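Local structure of DNA fragmentation factor 40 KDA subunit (Mus musculus, 1V0D) at residues A[206-211]-A[216-221]; A[242-247]-A[257-262]. The protein is a caspase-activated nuclease that cuts DNA and induces chromatin condensation during apoptosis. All blocks are in the same frame, centred on the assembly; numbering follows the deposited sequence.

Contact 1 of 2, residues A[206-211]-A[216-221]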
ATOM      1  N   ASN A 206       0.446  -0.632 -22.619  1.00 54.78           N
ATOM      2  CA  ASN A 206       1.640  -1.236 -22.037  1.00 52.08           C
ATOM      3  C   ASN A 206       1.378  -2.253 -20.937  1.00 50.87           C
ATOM      4  O   ASN A 206       2.248  -2.490 -20.100  1.00 50.08           O
ATOM      5  CB  ASN A 206       2.555  -0.147 -21.483  1.00 52.90           C
ATOM      6  CG  ASN A 206       3.229   0.652 -22.577  1.00 54.00           C
ATOM      7  OD1 ASN A 206       3.424   1.862 -22.450  1.00 53.37           O
ATOM      8  ND2 ASN A 206       3.595  -0.025 -23.662  1.00 55.16           N
ATOM      9  N   GLY A 207       0.191  -2.854 -20.934  1.00 51.18           N
ATOM     10  CA  GLY A 207      -0.129  -3.853 -19.919  1.00 50.38           C
ATOM     11  C   GLY A 207       0.888  -4.976 -19.982  1.00 49.45           C
ATOM     12  O   GLY A 207       1.043  -5.780 -19.061  1.00 48.51           O
ATOM     13  N   SER A 208       1.585  -5.019 -21.107  1.00 49.95           N
ATOM     14  CA  SER A 208       2.621  -6.003 -21.359  1.00 49.40           C
ATOM     15  C   SER A 208       3.693  -5.978 -20.264  1.00 48.55           C
ATOM     16  O   SER A 208       4.316  -6.991 -19.954  1.00 47.82           O
ATOM     17  CB  SER A 208       3.238  -5.708 -22.721  1.00 49.32           C
ATOM     18  OG  SER A 208       4.506  -6.304 -22.825  1.00 55.83           O
ATOM     19  N   TYR A 209       3.897  -4.813 -19.664  1.00 49.28           N
ATOM     20  CA  TYR A 209       4.896  -4.685 -18.614  1.00 50.09           C
ATOM     21  C   TYR A 209       4.742  -5.680 -17.468  1.00 50.36           C
ATOM     22  O   TYR A 209       5.739  -6.110 -16.901  1.00 51.23           O
ATOM     23  CB  TYR A 209       4.893  -3.268 -18.022  1.00 48.80           C
ATOM     24  CG  TYR A 209       5.448  -2.190 -18.925  1.00 47.46           C
ATOM     25  CD1 TYR A 209       6.352  -2.492 -19.940  1.00 46.84           C
ATOM     26  CD2 TYR A 209       5.099  -0.851 -18.736  1.00 47.72           C
ATOM     27  CE1 TYR A 209       6.894  -1.485 -20.746  1.00 45.98           C
ATOM     28  CE2 TYR A 209       5.638   0.160 -19.536  1.00 45.68           C
ATOM     29  CZ  TYR A 209       6.530  -0.167 -20.534  1.00 44.56           C
ATOM     30  OH  TYR A 209       7.061   0.823 -21.321  1.00 46.60           O
ATOM     31  N   PHE A 210       3.508  -6.044 -17.119  1.00 51.67           N
ATOM     32  CA  PHE A 210       3.295  -6.959 -15.992  1.00 52.65           C
ATOM     33  C   PHE A 210       3.103  -8.422 -16.312  1.00 53.76           C
ATOM     34  O   PHE A 210       3.141  -9.248 -15.404  1.00 54.08           O
ATOM     35  CB  PHE A 210       2.095  -6.527 -15.144  1.00 51.57           C
ATOM     36  CG  PHE A 210       2.353  -5.336 -14.271  1.00 52.65           C
ATOM     37  CD1 PHE A 210       3.574  -4.666 -14.310  1.00 52.37           C
ATOM     38  CD2 PHE A 210       1.356  -4.862 -13.423  1.00 52.32           C
ATOM     39  CE1 PHE A 210       3.791  -3.545 -13.521  1.00 52.43           C
ATOM     40  CE2 PHE A 210       1.565  -3.742 -12.632  1.00 52.18           C
ATOM     41  CZ  PHE A 210       2.784  -3.082 -12.682  1.00 52.25           C
ATOM     42  N   ASP A 211       2.894  -8.772 -17.576  1.00 55.56           N
ATOM     43  CA  ASP A 211       2.668 -10.179 -17.862  1.00 56.85           C
ATOM     44  C   ASP A 211       3.846 -10.970 -18.416  1.00 57.28           C
ATOM     45  O   ASP A 211       4.408 -10.647 -19.465  1.00 57.77           O
ATOM     46  CB  ASP A 211       1.399 -10.330 -18.729  1.00 58.52           C
ATOM     47  CG  ASP A 211       1.667 -10.875 -20.116  1.00 57.68           C
ATOM     48  OD1 ASP A 211       1.842 -10.062 -21.045  1.00 58.92           O
ATOM     49  OD2 ASP A 211       1.685 -12.116 -20.279  1.00 57.60           O
ATOM     50  N   ALA A 216      10.491 -10.469 -24.361  1.00 62.48           N
ATOM     51  CA  ALA A 216      11.432 -10.092 -23.315  1.00 59.79           C
ATOM     52  C   ALA A 216      11.756  -8.601 -23.285  1.00 59.93           C
ATOM     53  O   ALA A 216      12.291  -8.092 -22.298  1.00 60.24           O
ATOM     54  CB  ALA A 216      12.705 -10.890 -23.468  1.00 58.92           C
ATOM     55  N   SER A 217      11.438  -7.892 -24.357  1.00 59.44           N
ATOM     56  CA  SER A 217      11.721  -6.462 -24.403  1.00 60.40           C
ATOM     57  C   SER A 217      10.503  -5.679 -23.952  1.00 59.35           C
ATOM     58  O   SER A 217      10.469  -4.456 -24.066  1.00 59.90           O
ATOM     59  CB  SER A 217      12.063  -6.035 -25.829  1.00 61.62           C
ATOM     60  OG  SER A 217      10.924  -6.191 -26.662  1.00 64.71           O
ATOM     61  N   SER A 218       9.504  -6.393 -23.450  1.00 57.92           N
ATOM     62  CA  SER A 218       8.262  -5.771 -23.021  1.00 56.29           C
ATOM     63  C   SER A 218       7.982  -5.968 -21.551  1.00 55.53           C
ATOM     64  O   SER A 218       7.516  -5.051 -20.876  1.00 56.98           O
ATOM     65  CB  SER A 218       7.092  -6.352 -23.808  1.00 55.39           C
ATOM     66  OG  SER A 218       7.257  -6.132 -25.190  1.00 59.29           O
ATOM     67  N   ARG A 219       8.241  -7.171 -21.056  1.00 53.16           N
ATOM     68  CA  ARG A 219       7.970  -7.446 -19.669  1.00 51.13           C
ATOM     69  C   ARG A 219       8.976  -6.811 -18.739  1.00 50.72           C
ATOM     70  O   ARG A 219      10.081  -6.459 -19.143  1.00 52.34           O
ATOM     71  CB  ARG A 219       7.879  -8.959 -19.430  1.00 50.82           C
ATOM     72  CG  ARG A 219       8.935  -9.809 -20.090  1.00 49.69           C
ATOM     73  CD  ARG A 219       8.490 -11.263 -20.073  1.00 51.49           C
ATOM     74  NE  ARG A 219       9.401 -12.161 -20.778  1.00 54.01           N
ATOM     75  CZ  ARG A 219      10.607 -12.506 -20.337  1.00 57.19           C
ATOM     76  NH1 ARG A 219      11.058 -12.031 -19.185  1.00 57.29           N
ATOM     77  NH2 ARG A 219      11.369 -13.332 -21.047  1.00 60.22           N
ATOM     78  N   LEU A 220       8.567  -6.636 -17.491  1.00 49.96           N
ATOM     79  CA  LEU A 220       9.424  -6.058 -16.472  1.00 49.65           C
ATOM     80  C   LEU A 220       9.864  -7.193 -15.547  1.00 50.37           C
ATOM     81  O   LEU A 220      10.669  -7.002 -14.632  1.00 51.20           O
ATOM     82  CB  LEU A 220       8.647  -4.994 -15.694  1.00 48.06           C
ATOM     83  CG  LEU A 220       8.991  -3.511 -15.899  1.00 48.06           C
ATOM     84  CD1 LEU A 220       9.495  -3.253 -17.309  1.00 47.76           C
ATOM     85  CD2 LEU A 220       7.754  -2.670 -15.593  1.00 46.37           C
ATOM     86  N   CYS A 221       9.348  -8.387 -15.820  1.00 50.18           N
ATOM     87  CA  CYS A 221       9.654  -9.560 -15.007  1.00 51.28           C
ATOM     88  C   CYS A 221      10.291 -10.688 -15.811  1.00 50.92           C
ATOM     89  O   CYS A 221      10.348 -10.640 -17.047  1.00 49.60           O
ATOM     90  CB  CYS A 221       8.365 -10.088 -14.377  1.00 50.70           C
ATOM     91  SG  CYS A 221       7.105 -10.484 -15.633  1.00 52.93           S
TER

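Contact 2 of 2, residues A[242-247]-A[257-262]. With ZN (zinc ion), chain B; MG (magnesium ion), chain C.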
ATOM      1  N   HIS A 242      14.743  -5.821  -3.134  1.00 53.44           N
ATOM      2  CA  HIS A 242      13.344  -6.221  -3.072  1.00 51.25           C
ATOM      3  C   HIS A 242      12.925  -6.943  -4.337  1.00 51.83           C
ATOM      4  O   HIS A 242      13.271  -6.515  -5.437  1.00 55.20           O
ATOM      5  CB  HIS A 242      12.456  -4.989  -2.951  1.00 48.81           C
ATOM      6  CG  HIS A 242      12.709  -4.170  -1.727  1.00 47.71           C
ATOM      7  ND1 HIS A 242      12.840  -2.801  -1.771  1.00 47.65           N
ATOM      8  CD2 HIS A 242      12.768  -4.510  -0.420  1.00 47.17           C
ATOM      9  CE1 HIS A 242      12.965  -2.330  -0.543  1.00 47.18           C
ATOM     10  NE2 HIS A 242      12.922  -3.347   0.296  1.00 48.37           N
ATOM     11  N   SER A 243      12.182  -8.031  -4.189  1.00 51.23           N
ATOM     12  CA  SER A 243      11.669  -8.756  -5.343  1.00 50.83           C
ATOM     13  C   SER A 243      10.260  -9.205  -4.983  1.00 50.58           C
ATOM     14  O   SER A 243       9.828  -9.062  -3.842  1.00 50.54           O
ATOM     15  CB  SER A 243      12.551  -9.957  -5.699  1.00 51.76           C
ATOM     16  OG  SER A 243      12.442 -11.010  -4.759  1.00 55.34           O
ATOM     17  N   ILE A 244       9.530  -9.736  -5.948  1.00 50.96           N
ATOM     18  CA  ILE A 244       8.173 -10.167  -5.672  1.00 51.04           C
ATOM     19  C   ILE A 244       7.625 -10.909  -6.874  1.00 52.85           C
ATOM     20  O   ILE A 244       7.876 -10.515  -8.015  1.00 53.24           O
ATOM     21  CB  ILE A 244       7.260  -8.953  -5.381  1.00 49.40           C
ATOM     22  CG1 ILE A 244       5.875  -9.433  -4.933  1.00 46.51           C
ATOM     23  CG2 ILE A 244       7.148  -8.072  -6.631  1.00 47.71           C
ATOM     24  CD1 ILE A 244       4.921  -8.308  -4.539  1.00 44.41           C
ATOM     25  N   ASN A 245       6.892 -11.990  -6.621  1.00 53.82           N
ATOM     26  CA  ASN A 245       6.302 -12.751  -7.713  1.00 54.18           C
ATOM     27  C   ASN A 245       4.803 -12.802  -7.495  1.00 54.82           C
ATOM     28  O   ASN A 245       4.274 -13.741  -6.897  1.00 57.21           O
ATOM     29  CB  ASN A 245       6.886 -14.164  -7.777  1.00 53.70           C
ATOM     30  CG  ASN A 245       6.488 -14.902  -9.054  1.00 54.99           C
ATOM     31  OD1 ASN A 245       7.252 -15.720  -9.573  1.00 57.03           O
ATOM     32  ND2 ASN A 245       5.288 -14.623  -9.558  1.00 53.08           N
ATOM     33  N   PRO A 246       4.090 -11.784  -7.989  1.00 55.34           N
ATOM     34  CA  PRO A 246       2.632 -11.712  -7.840  1.00 55.44           C
ATOM     35  C   PRO A 246       1.889 -12.924  -8.398  1.00 56.05           C
ATOM     36  O   PRO A 246       0.712 -13.107  -8.118  1.00 56.13           O
ATOM     37  CB  PRO A 246       2.279 -10.426  -8.582  1.00 54.95           C
ATOM     38  CG  PRO A 246       3.315 -10.385  -9.669  1.00 54.12           C
ATOM     39  CD  PRO A 246       4.575 -10.751  -8.921  1.00 53.98           C
ATOM     40  N   TYR A 247       2.576 -13.753  -9.176  1.00 57.30           N
ATOM     41  CA  TYR A 247       1.930 -14.913  -9.774  1.00 59.51           C
ATOM     42  C   TYR A 247       1.782 -16.158  -8.912  1.00 61.60           C
ATOM     43  O   TYR A 247       1.014 -17.057  -9.270  1.00 63.41           O
ATOM     44  CB  TYR A 247       2.651 -15.351 -11.051  1.00 57.86           C
ATOM     45  CG  TYR A 247       2.533 -14.406 -12.208  1.00 56.30           C
ATOM     46  CD1 TYR A 247       3.408 -13.329 -12.342  1.00 55.95           C
ATOM     47  CD2 TYR A 247       1.573 -14.607 -13.196  1.00 55.29           C
ATOM     48  CE1 TYR A 247       3.338 -12.474 -13.434  1.00 52.63           C
ATOM     49  CE2 TYR A 247       1.493 -13.756 -14.297  1.00 54.45           C
ATOM     50  CZ  TYR A 247       2.385 -12.693 -14.405  1.00 52.48           C
ATOM     51  OH  TYR A 247       2.330 -11.851 -15.484  1.00 52.97           O
ATOM     52  N   SER A 257       0.139  -4.516  -5.280  1.00 51.81           N
ATOM     53  CA  SER A 257      -0.641  -3.281  -5.380  1.00 52.75           C
ATOM     54  C   SER A 257       0.152  -2.151  -4.754  1.00 52.23           C
ATOM     55  O   SER A 257       0.006  -0.991  -5.142  1.00 51.97           O
ATOM     56  CB  SER A 257      -1.959  -3.397  -4.620  1.00 53.36           C
ATOM     57  OG  SER A 257      -2.800  -4.348  -5.231  1.00 60.44           O
ATOM     58  N   THR A 258       0.979  -2.500  -3.774  1.00 50.00           N
ATOM     59  CA  THR A 258       1.785  -1.514  -3.088  1.00 50.75           C
ATOM     60  C   THR A 258       3.037  -1.143  -3.870  1.00 50.51           C
ATOM     61  O   THR A 258       3.649  -0.104  -3.603  1.00 48.88           O
ATOM     62  CB  THR A 258       2.176  -1.997  -1.686  1.00 51.74           C
ATOM     63  OG1 THR A 258       2.996  -3.165  -1.786  1.00 52.88           O
ATOM     64  CG2 THR A 258       0.923  -2.314  -0.878  1.00 51.30           C
ATOM     65  N   TRP A 259       3.422  -1.991  -4.824  1.00 50.55           N
ATOM     66  CA  TRP A 259       4.580  -1.700  -5.665  1.00 50.87           C
ATOM     67  C   TRP A 259       4.114  -0.646  -6.647  1.00 51.79           C
ATOM     68  O   TRP A 259       3.068  -0.794  -7.274  1.00 54.01           O
ATOM     69  CB  TRP A 259       5.052  -2.938  -6.408  1.00 47.84           C
ATOM     70  CG  TRP A 259       5.879  -3.801  -5.542  1.00 48.18           C
ATOM     71  CD1 TRP A 259       5.496  -4.400  -4.377  1.00 47.33           C
ATOM     72  CD2 TRP A 259       7.241  -4.185  -5.764  1.00 49.13           C
ATOM     73  NE1 TRP A 259       6.535  -5.139  -3.858  1.00 48.34           N
ATOM     74  CE2 TRP A 259       7.619  -5.025  -4.691  1.00 48.04           C
ATOM     75  CE3 TRP A 259       8.180  -3.903  -6.769  1.00 48.30           C
ATOM     76  CZ2 TRP A 259       8.894  -5.585  -4.593  1.00 47.75           C
ATOM     77  CZ3 TRP A 259       9.446  -4.461  -6.672  1.00 47.41           C
ATOM     78  CH2 TRP A 259       9.792  -5.293  -5.590  1.00 48.32           C
ATOM     79  N   ASN A 260       4.898   0.411  -6.783  1.00 51.53           N
ATOM     80  CA  ASN A 260       4.530   1.529  -7.628  1.00 51.28           C
ATOM     81  C   ASN A 260       5.363   1.676  -8.919  1.00 50.07           C
ATOM     82  O   ASN A 260       6.522   1.262  -8.964  1.00 50.28           O
ATOM     83  CB  ASN A 260       4.652   2.773  -6.744  1.00 53.66           C
ATOM     84  CG  ASN A 260       4.065   4.007  -7.365  1.00 58.03           C
ATOM     85  OD1 ASN A 260       4.775   4.812  -7.979  1.00 61.20           O
ATOM     86  ND2 ASN A 260       2.759   4.178  -7.204  1.00 60.75           N
ATOM     87  N   LEU A 261       4.750   2.223  -9.974  1.00 47.63           N
ATOM     88  CA  LEU A 261       5.451   2.522 -11.233  1.00 45.96           C
ATOM     89  C   LEU A 261       5.726   4.027 -11.091  1.00 46.35           C
ATOM     90  O   LEU A 261       4.931   4.866 -11.522  1.00 46.69           O
ATOM     91  CB  LEU A 261       4.561   2.286 -12.454  1.00 42.58           C
ATOM     92  CG  LEU A 261       4.448   0.877 -13.035  1.00 41.90           C
ATOM     93  CD1 LEU A 261       3.709   0.939 -14.370  1.00 39.76           C
ATOM     94  CD2 LEU A 261       5.815   0.285 -13.237  1.00 37.05           C
ATOM     95  N   ASP A 262       6.851   4.359 -10.470  1.00 46.60           N
ATOM     96  CA  ASP A 262       7.200   5.741 -10.176  1.00 48.02           C
ATOM     97  C   ASP A 262       7.889   6.520 -11.296  1.00 47.49           C
ATOM     98  O   ASP A 262       8.901   6.080 -11.840  1.00 48.46           O
ATOM     99  CB  ASP A 262       8.040   5.734  -8.884  1.00 49.80           C
ATOM    100  CG  ASP A 262       8.487   7.120  -8.437  1.00 52.48           C
ATOM    101  OD1 ASP A 262       7.655   8.055  -8.340  1.00 52.14           O
ATOM    102  OD2 ASP A 262       9.698   7.258  -8.156  1.00 55.69           O
TER
HETATM  103 ZN    ZN B 401      13.753  -1.426  -3.265  1.00 50.20          ZN
HETATM  104 MG    MG C 501       5.605   9.032  -7.990  1.00 82.85          MG

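Contact 1 of 2, residues A[206-211]-A[216-221]
The ring of Tyr209 meets Ser218 with its edge: the carbonyl O of Ser218 lies close to the ring plane, 3.0 Å from CD1 of Tyr209. One face of this ring takes CB of Asn206, from its own segment. The second flat group, the guanidinium of Arg219, has CA of Ala216 over one face and the O of Cys221 at its edge. Here NH1 of Arg219 reaches the O of Cys221 at 2.6 Å, 5° out of the guanidinium plane and on a carbonyl lone pair, while NE bonds to the O of Ala214. Across the contact a single hydrogen bond is found, from N of Leu220 to O of Tyr209 (2.9 Å), bent to 141° at the hydrogen. CA of Tyr209 adds a C-H···O contact to the O of Ser218 (3.5 Å). With CG of Tyr209 anti to its carbonyl carbon (chi1 -71°), the ring projects beside Ser218. Independently of that rotation, CB of Tyr209 meets CD2 of Leu220 at 3.8 Å. The hydroxyl of Tyr209 bonds to N of Ala297. Replacing Tyr209 by alanine would probably leave that amide without its mate and open a gap beside Ser218. Here a 3-10 segment running through 207-209 offers the carbonyl of Tyr209 to the returning chain, within the largely irregular loop ahead of strand 227-228 in this His-Me finger family domain.

Contact 2 of 2, residues A[242-247]-A[257-262]
Packing of Ile244 against Trp259 joins the zinc-binding part of the domain to the magnesium-binding strand of a His-Me finger family nuclease. The evidence is in the side chains, since the CA atoms of Ile244 and Trp259, the nearest pair, stay 9.2 Å apart. CG2 of Ile244 sits over one face of the indole, 3.7 Å from the centroid of the six-membered ring of Trp259 and 16° off its normal, a CH-pi contact. CG1 of Ile244 is anti to the backbone N (chi1 -173°) and the chain stays extended, which carries CD1 along the indole to 3.6 Å from NE1 of Trp259. At the far end of the ring system, CH2 of Trp259 meets CB of His242 at 3.8 Å, and the O of His242 lies at the indole edge. The same histidine binds zinc through ND1 at 2.2 Å, with Cys229, Cys238 and Cys307 completing the site, and its NE2 bonds to Glu251 of the second subunit. Three residues beyond Trp259, OD1 of Asp262 binds magnesium at 2.3 Å; His308 is the other protein ligand, and His313 bonds to OD2 of Asp262. Strand 243-244 pairs with 227-228, and strand 260-263 with 300-303, so Trp259, which also touches Leu302, bridges two antiparallel sheets, while its carbonyl is bonded by Arg166 of helix 155-175.

In the fold
Leaving helix 186-202, the chain makes its first closure at contact 1, where 216-221 returns onto 206-211 after four intervening residues. It then forms strand 227-228, meets its partner strand 243-244, passes through helix 250-255, and closes contact 2 where 257-262 packs against 242-247. The two closures are in series, neither nested nor crossed, with centres 13 Å apart. They nevertheless touch: OH of Tyr247 lies 2.7 Å from O of Phe210, a probable hydrogen bond, and the leucines Leu220 and Leu261 pack together. Side chains from both contacts reach helix 155-175, which thus touches the early loop, the residues following strand 243-244 and strand 260-263.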